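Local coordinates for protein HNH endonuclease (Geobacillus virus E2, PDB 5H0M) that probably nicks DNA as a phage HNH endonuclease and carries a bound zinc ion, at residues Y74-C79 with Q111-A116; H93-L98 with M107-S112. All blocks are in the same frame, centred on the assembly; numbering follows the deposited sequence.

Interaction 1: Y74-C79 with Q111-A116. With ZN (zinc ion), chain B.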
loop_
_atom_site.group_PDB
_atom_site.type_symbol
_atom_site.label_atom_id
_atom_site.label_comp_id
_atom_site.label_asym_id
_atom_site.label_seq_id
_atom_site.Cartn_x
_atom_site.Cartn_y
_atom_site.Cartn_z
ATOM N N TYR A 74 -12.312 2.772 8.510
ATOM C CA TYR A 74 -11.740 1.494 8.904
ATOM C C TYR A 74 -12.390 0.313 8.190
ATOM O O TYR A 74 -12.340 -0.806 8.679
ATOM C CB TYR A 74 -11.738 1.337 10.440
ATOM C CG TYR A 74 -10.615 2.111 11.089
ATOM C CD1 TYR A 74 -10.721 3.470 11.267
ATOM C CD2 TYR A 74 -9.440 1.480 11.484
ATOM C CE1 TYR A 74 -9.694 4.214 11.840
ATOM C CE2 TYR A 74 -8.409 2.197 12.069
ATOM C CZ TYR A 74 -8.541 3.569 12.239
ATOM O OH TYR A 74 -7.502 4.281 12.810
ATOM N N LEU A 75 -12.989 0.559 7.033
ATOM C CA LEU A 75 -13.582 -0.505 6.226
ATOM C C LEU A 75 -12.739 -0.869 5.018
ATOM O O LEU A 75 -12.194 0.001 4.346
ATOM C CB LEU A 75 -14.961 -0.097 5.717
ATOM C CG LEU A 75 -16.010 0.128 6.800
ATOM C CD1 LEU A 75 -17.306 0.541 6.140
ATOM C CD2 LEU A 75 -16.209 -1.128 7.642
ATOM N N CYS A 76 -12.678 -2.157 4.719
ATOM C CA CYS A 76 -12.017 -2.631 3.513
ATOM C C CYS A 76 -12.713 -2.072 2.289
ATOM O O CYS A 76 -13.899 -2.290 2.094
ATOM C CB CYS A 76 -12.012 -4.144 3.447
ATOM S SG CYS A 76 -11.324 -4.785 1.908
ATOM N N GLN A 77 -11.975 -1.343 1.459
ATOM C CA GLN A 77 -12.566 -0.672 0.292
ATOM C C GLN A 77 -12.880 -1.612 -0.850
ATOM O O GLN A 77 -13.768 -1.331 -1.642
ATOM C CB GLN A 77 -11.654 0.485 -0.158
ATOM C CG GLN A 77 -11.491 1.555 0.909
ATOM C CD GLN A 77 -12.811 2.181 1.308
ATOM O OE1 GLN A 77 -13.310 1.999 2.428
ATOM N NE2 GLN A 77 -13.405 2.900 0.383
ATOM N N HIS A 78 -12.177 -2.731 -0.947
ATOM C CA HIS A 78 -12.510 -3.715 -1.973
ATOM C C HIS A 78 -13.770 -4.461 -1.601
ATOM O O HIS A 78 -14.651 -4.619 -2.435
ATOM C CB HIS A 78 -11.349 -4.662 -2.195
ATOM C CG HIS A 78 -10.194 -4.012 -2.872
ATOM N ND1 HIS A 78 -9.186 -4.728 -3.457
ATOM C CD2 HIS A 78 -9.909 -2.706 -3.096
ATOM C CE1 HIS A 78 -8.309 -3.897 -3.989
ATOM N NE2 HIS A 78 -8.725 -2.662 -3.775
ATOM N N CYS A 79 -13.879 -4.876 -0.348
ATOM C CA CYS A 79 -15.112 -5.489 0.131
ATOM C C CYS A 79 -16.288 -4.536 -0.041
ATOM O O CYS A 79 -17.356 -4.947 -0.496
ATOM C CB CYS A 79 -14.978 -5.883 1.602
ATOM S SG CYS A 79 -14.109 -7.431 1.939
ATOM N N GLN A 111 -5.334 2.381 -0.174
ATOM C CA GLN A 111 -6.623 1.826 0.215
ATOM C C GLN A 111 -6.516 0.998 1.481
ATOM O O GLN A 111 -5.574 0.236 1.659
ATOM C CB GLN A 111 -7.219 0.956 -0.888
ATOM C CG GLN A 111 -7.394 1.641 -2.217
ATOM C CD GLN A 111 -8.066 0.723 -3.217
ATOM O OE1 GLN A 111 -7.429 -0.183 -3.767
ATOM N NE2 GLN A 111 -9.347 0.942 -3.445
ATOM N N SER A 112 -7.526 1.124 2.329
ATOM C CA SER A 112 -7.658 0.256 3.490
ATOM C C SER A 112 -8.232 -1.078 3.032
ATOM O O SER A 112 -9.220 -1.095 2.291
ATOM C CB SER A 112 -8.618 0.885 4.499
ATOM O OG SER A 112 -8.211 2.212 4.838
ATOM N N LEU A 113 -7.600 -2.178 3.457
ATOM C CA LEU A 113 -7.948 -3.537 2.999
ATOM C C LEU A 113 -8.004 -4.515 4.157
ATOM O O LEU A 113 -7.284 -4.371 5.142
ATOM C CB LEU A 113 -6.920 -4.072 1.996
ATOM C CG LEU A 113 -6.729 -3.283 0.688
ATOM C CD1 LEU A 113 -5.648 -3.944 -0.141
ATOM C CD2 LEU A 113 -8.029 -3.183 -0.091
ATOM N N CYS A 114 -8.873 -5.516 4.012
ATOM C CA CYS A 114 -8.848 -6.685 4.878
ATOM C C CYS A 114 -7.734 -7.619 4.409
ATOM O O CYS A 114 -7.129 -7.422 3.359
ATOM C CB CYS A 114 -10.205 -7.399 4.872
ATOM S SG CYS A 114 -10.592 -8.305 3.372
ATOM N N GLN A 115 -7.432 -8.637 5.199
ATOM C CA GLN A 115 -6.352 -9.545 4.840
ATOM C C GLN A 115 -6.634 -10.292 3.540
ATOM O O GLN A 115 -5.749 -10.467 2.708
ATOM C CB GLN A 115 -6.100 -10.544 5.965
ATOM C CG GLN A 115 -5.162 -11.658 5.555
ATOM C CD GLN A 115 -4.862 -12.591 6.685
ATOM O OE1 GLN A 115 -5.024 -12.232 7.852
ATOM N NE2 GLN A 115 -4.398 -13.790 6.353
ATOM N N ALA A 116 -7.855 -10.785 3.379
ATOM C CA ALA A 116 -8.212 -11.537 2.188
ATOM C C ALA A 116 -8.065 -10.701 0.933
ATOM O O ALA A 116 -7.564 -11.178 -0.081
ATOM C CB ALA A 116 -9.620 -12.112 2.291
HETATM ZN ZN ZN B . -11.856 -7.025 1.857
#

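Interaction 2: H93-L98 with M107-S112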
loop_
_atom_site.group_PDB
_atom_site.type_symbol
_atom_site.label_atom_id
_atom_site.label_comp_id
_atom_site.label_asym_id
_atom_site.label_seq_id
_atom_site.Cartn_x
_atom_site.Cartn_y
_atom_site.Cartn_z
ATOM N N HIS A 93 -0.607 0.363 -0.879
ATOM C CA HIS A 93 -0.377 1.160 -2.081
ATOM C C HIS A 93 -0.991 0.489 -3.287
ATOM O O HIS A 93 -0.746 -0.700 -3.525
ATOM C CB HIS A 93 1.118 1.345 -2.303
ATOM C CG HIS A 93 1.766 2.227 -1.283
ATOM N ND1 HIS A 93 2.142 1.771 -0.045
ATOM C CD2 HIS A 93 2.070 3.545 -1.310
ATOM C CE1 HIS A 93 2.665 2.768 0.649
ATOM N NE2 HIS A 93 2.618 3.859 -0.091
ATOM N N ILE A 94 -1.753 1.242 -4.066
ATOM C CA ILE A 94 -2.383 0.668 -5.273
ATOM C C ILE A 94 -1.301 0.360 -6.303
ATOM O O ILE A 94 -1.106 -0.798 -6.687
ATOM C CB ILE A 94 -3.463 1.581 -5.850
ATOM C CG1 ILE A 94 -4.589 1.810 -4.848
ATOM C CG2 ILE A 94 -3.958 1.000 -7.171
ATOM C CD1 ILE A 94 -5.649 2.779 -5.317
ATOM N N THR A 95 -0.571 1.389 -6.724
ATOM C CA THR A 95 0.714 1.202 -7.397
ATOM C C THR A 95 1.732 0.950 -6.294
ATOM O O THR A 95 1.921 1.807 -5.429
ATOM C CB THR A 95 1.108 2.436 -8.197
ATOM O OG1 THR A 95 0.085 2.724 -9.161
ATOM C CG2 THR A 95 2.430 2.223 -8.913
ATOM N N PRO A 96 2.360 -0.224 -6.290
ATOM C CA PRO A 96 3.217 -0.557 -5.151
ATOM C C PRO A 96 4.324 0.461 -4.904
ATOM O O PRO A 96 4.821 1.114 -5.824
ATOM C CB PRO A 96 3.804 -1.915 -5.537
ATOM C CG PRO A 96 2.776 -2.517 -6.435
ATOM C CD PRO A 96 2.211 -1.365 -7.217
ATOM N N LEU A 97 4.711 0.582 -3.638
ATOM C CA LEU A 97 5.759 1.488 -3.240
ATOM C C LEU A 97 7.048 1.310 -4.035
ATOM O O LEU A 97 7.675 2.295 -4.430
ATOM C CB LEU A 97 6.034 1.294 -1.744
ATOM C CG LEU A 97 7.064 2.217 -1.120
ATOM C CD1 LEU A 97 6.589 3.656 -1.144
ATOM C CD2 LEU A 97 7.344 1.756 0.309
ATOM N N LEU A 98 7.428 0.062 -4.268
ATOM C CA LEU A 98 8.670 -0.252 -4.971
ATOM C C LEU A 98 8.554 -0.064 -6.473
ATOM O O LEU A 98 9.558 -0.099 -7.181
ATOM C CB LEU A 98 9.114 -1.676 -4.619
ATOM C CG LEU A 98 9.712 -1.850 -3.215
ATOM C CD1 LEU A 98 9.752 -3.317 -2.815
ATOM C CD2 LEU A 98 11.097 -1.228 -3.175
ATOM N N MET A 107 -2.973 9.946 -1.254
ATOM C CA MET A 107 -4.143 9.265 -0.709
ATOM C C MET A 107 -4.925 8.510 -1.773
ATOM O O MET A 107 -5.452 7.440 -1.490
ATOM C CB MET A 107 -5.006 10.227 0.105
ATOM C CG MET A 107 -4.327 10.504 1.445
ATOM S SD MET A 107 -5.310 11.562 2.485
ATOM C CE MET A 107 -6.618 10.429 2.907
ATOM N N ASP A 108 -4.945 9.023 -2.999
ATOM C CA ASP A 108 -5.596 8.307 -4.091
ATOM C C ASP A 108 -4.818 7.092 -4.579
ATOM O O ASP A 108 -5.288 6.388 -5.463
ATOM C CB ASP A 108 -5.950 9.243 -5.255
ATOM C CG ASP A 108 -4.750 9.826 -5.957
ATOM O OD1 ASP A 108 -3.598 9.667 -5.528
ATOM O OD2 ASP A 108 -4.971 10.504 -7.000
ATOM N N ASN A 109 -3.641 6.854 -4.003
ATOM C CA ASN A 109 -2.859 5.654 -4.262
ATOM C C ASN A 109 -2.872 4.727 -3.055
ATOM O O ASN A 109 -2.057 3.816 -2.986
ATOM C CB ASN A 109 -1.406 6.007 -4.597
ATOM C CG ASN A 109 -0.618 4.823 -5.109
ATOM O OD1 ASN A 109 -1.116 4.057 -5.937
ATOM N ND2 ASN A 109 0.611 4.671 -4.645
ATOM N N LEU A 110 -3.791 4.945 -2.111
ATOM C CA LEU A 110 -3.808 4.148 -0.872
ATOM C C LEU A 110 -5.214 3.654 -0.553
ATOM O O LEU A 110 -6.174 4.418 -0.655
ATOM C CB LEU A 110 -3.276 4.999 0.291
ATOM C CG LEU A 110 -1.786 5.301 0.220
ATOM C CD1 LEU A 110 -1.434 6.428 1.170
ATOM C CD2 LEU A 110 -0.940 4.072 0.469
ATOM N N GLN A 111 -5.334 2.381 -0.174
ATOM C CA GLN A 111 -6.623 1.826 0.215
ATOM C C GLN A 111 -6.516 0.998 1.481
ATOM O O GLN A 111 -5.574 0.236 1.659
ATOM C CB GLN A 111 -7.219 0.956 -0.888
ATOM C CG GLN A 111 -7.394 1.641 -2.217
ATOM C CD GLN A 111 -8.066 0.723 -3.217
ATOM O OE1 GLN A 111 -7.429 -0.183 -3.767
ATOM N NE2 GLN A 111 -9.347 0.942 -3.445
ATOM N N SER A 112 -7.526 1.124 2.329
ATOM C CA SER A 112 -7.658 0.256 3.490
ATOM C C SER A 112 -8.232 -1.078 3.032
ATOM O O SER A 112 -9.220 -1.095 2.291
ATOM C CB SER A 112 -8.618 0.885 4.499
ATOM O OG SER A 112 -8.211 2.212 4.838
#

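Interaction 1: Y74-C79 with Q111-A116
Cys76 and Leu113 bring the two backbones closest, CA to CA 4.2 Å, and the hydrogen bond from Gln77 N to Ser112 O, 2.9 Å, joins the start of helix 77-81 to strand 110-113. The site is a Cys4 zinc site built from two CxxC pairs: Cys76 SG and Cys79 SG each bind the zinc ion at 2.3 Å, Cys114 SG binds it at 2.4 Å, and Cys117 completes the set. Cys76 and Cys114 are both N-caps, so the metal ties together the beginnings of helices 77-81 and 115-129. Cys76 SG stands anti to its own backbone N (chi1 175°), on the side of the carbonyl carbon. Besides the metal, this sulphur accepts two nearly straight N-H bonds: one from Cys114 N across the contact, 3.3 Å at 164°, and the capping bond from Cys79 N, 3.4 Å at 172°. Two such donors would be expected to offset part of the negative charge gathered on the cysteine sulphurs. Ser112 turns its hydroxyl elsewhere, to Asp72, while its CB rests against the Leu75 carbonyl oxygen. On the flank of the site, the side chains of His78 and Gln111 cross at about a right angle. His78 NE2 donates to Gln111 OE1 at 2.8 Å; the oxygen lies near the ring plane, whereas the donor stands above the plane of the amide carbonyl. One face of the same His78 imidazole takes a CH-pi contact from Leu113 CD2, which stands over the ring centre, 3.6 Å from the centroid.

Interaction 2: H93-L98 with M107-S112
His93 and Leu110 lie side by side and point the same way, as the antiparallel non-hydrogen-bonded pair that ends the two-stranded sheet. Leu110 CD2 sits over the centre of the His93 imidazole, 3.5 Å from the centroid and only 10° off the ring normal, a CH-pi contact. The opposite face of the His93 ring carries Leu97 CB, 4.2 Å above the ring plane, and the Trp61 ring also meets the imidazole. Its rotation is further fixed by NE2, which is hydrogen-bonded to Arg104 O. Asn109 meets the imidazole differently: the two side chains cross at about a right angle, amide and ring planes 62° apart, with ND2 at the ring edge beside CD2. A chi1 of -170° puts Asn109 CG anti to the backbone N, beside the carbonyl carbon, and the amide beyond it pairs with the main chain of Thr95 from both ends. Asn109 OD1 accepts from Thr95 N at 2.8 Å, and Asn109 ND2 donates to Thr95 O at 3.2 Å; in each case the donor lies in the carbonyl plane on a lone pair. Lys103 O is a second acceptor for ND2, which helps hold the amide's orientation. The backbone oxygen of Asn109 takes Ile94 N at 2.8 Å. Ile94 packs alongside: its CB approaches Asn109 OD1 at 3.4 Å, and its CD1 reaches Asp108 O at 3.6 Å while also packing on Gln111 CG. A histidine closing one strand and an asparagine leading into the next, which pins the intervening loop, are consistent with the first His and the Asn of the HNH signature in the beta-beta-alpha fold of His-Me finger nucleases.

Interactions 1 and 2 share Gln111 and Ser112 on strand 110-113, and their centres lie 12 Å apart. Residues 93-98 and 107-112 meet where the strand begins; 74-79 and 111-116 meet where it runs out into helix 115-129 and the zinc site. Gln111 faces both: its carbon chain lies against Ile94, while its amide oxygen accepts a hydrogen bond from His78 NE2. The zinc ion is held by four cysteines and lies 16.6 Å from His93 ND1, so the metal appears to have a structural role, separate from the probable HNH motif residues His93 and Asn109. Strand 110-113 leads from Asn109 to Cys114.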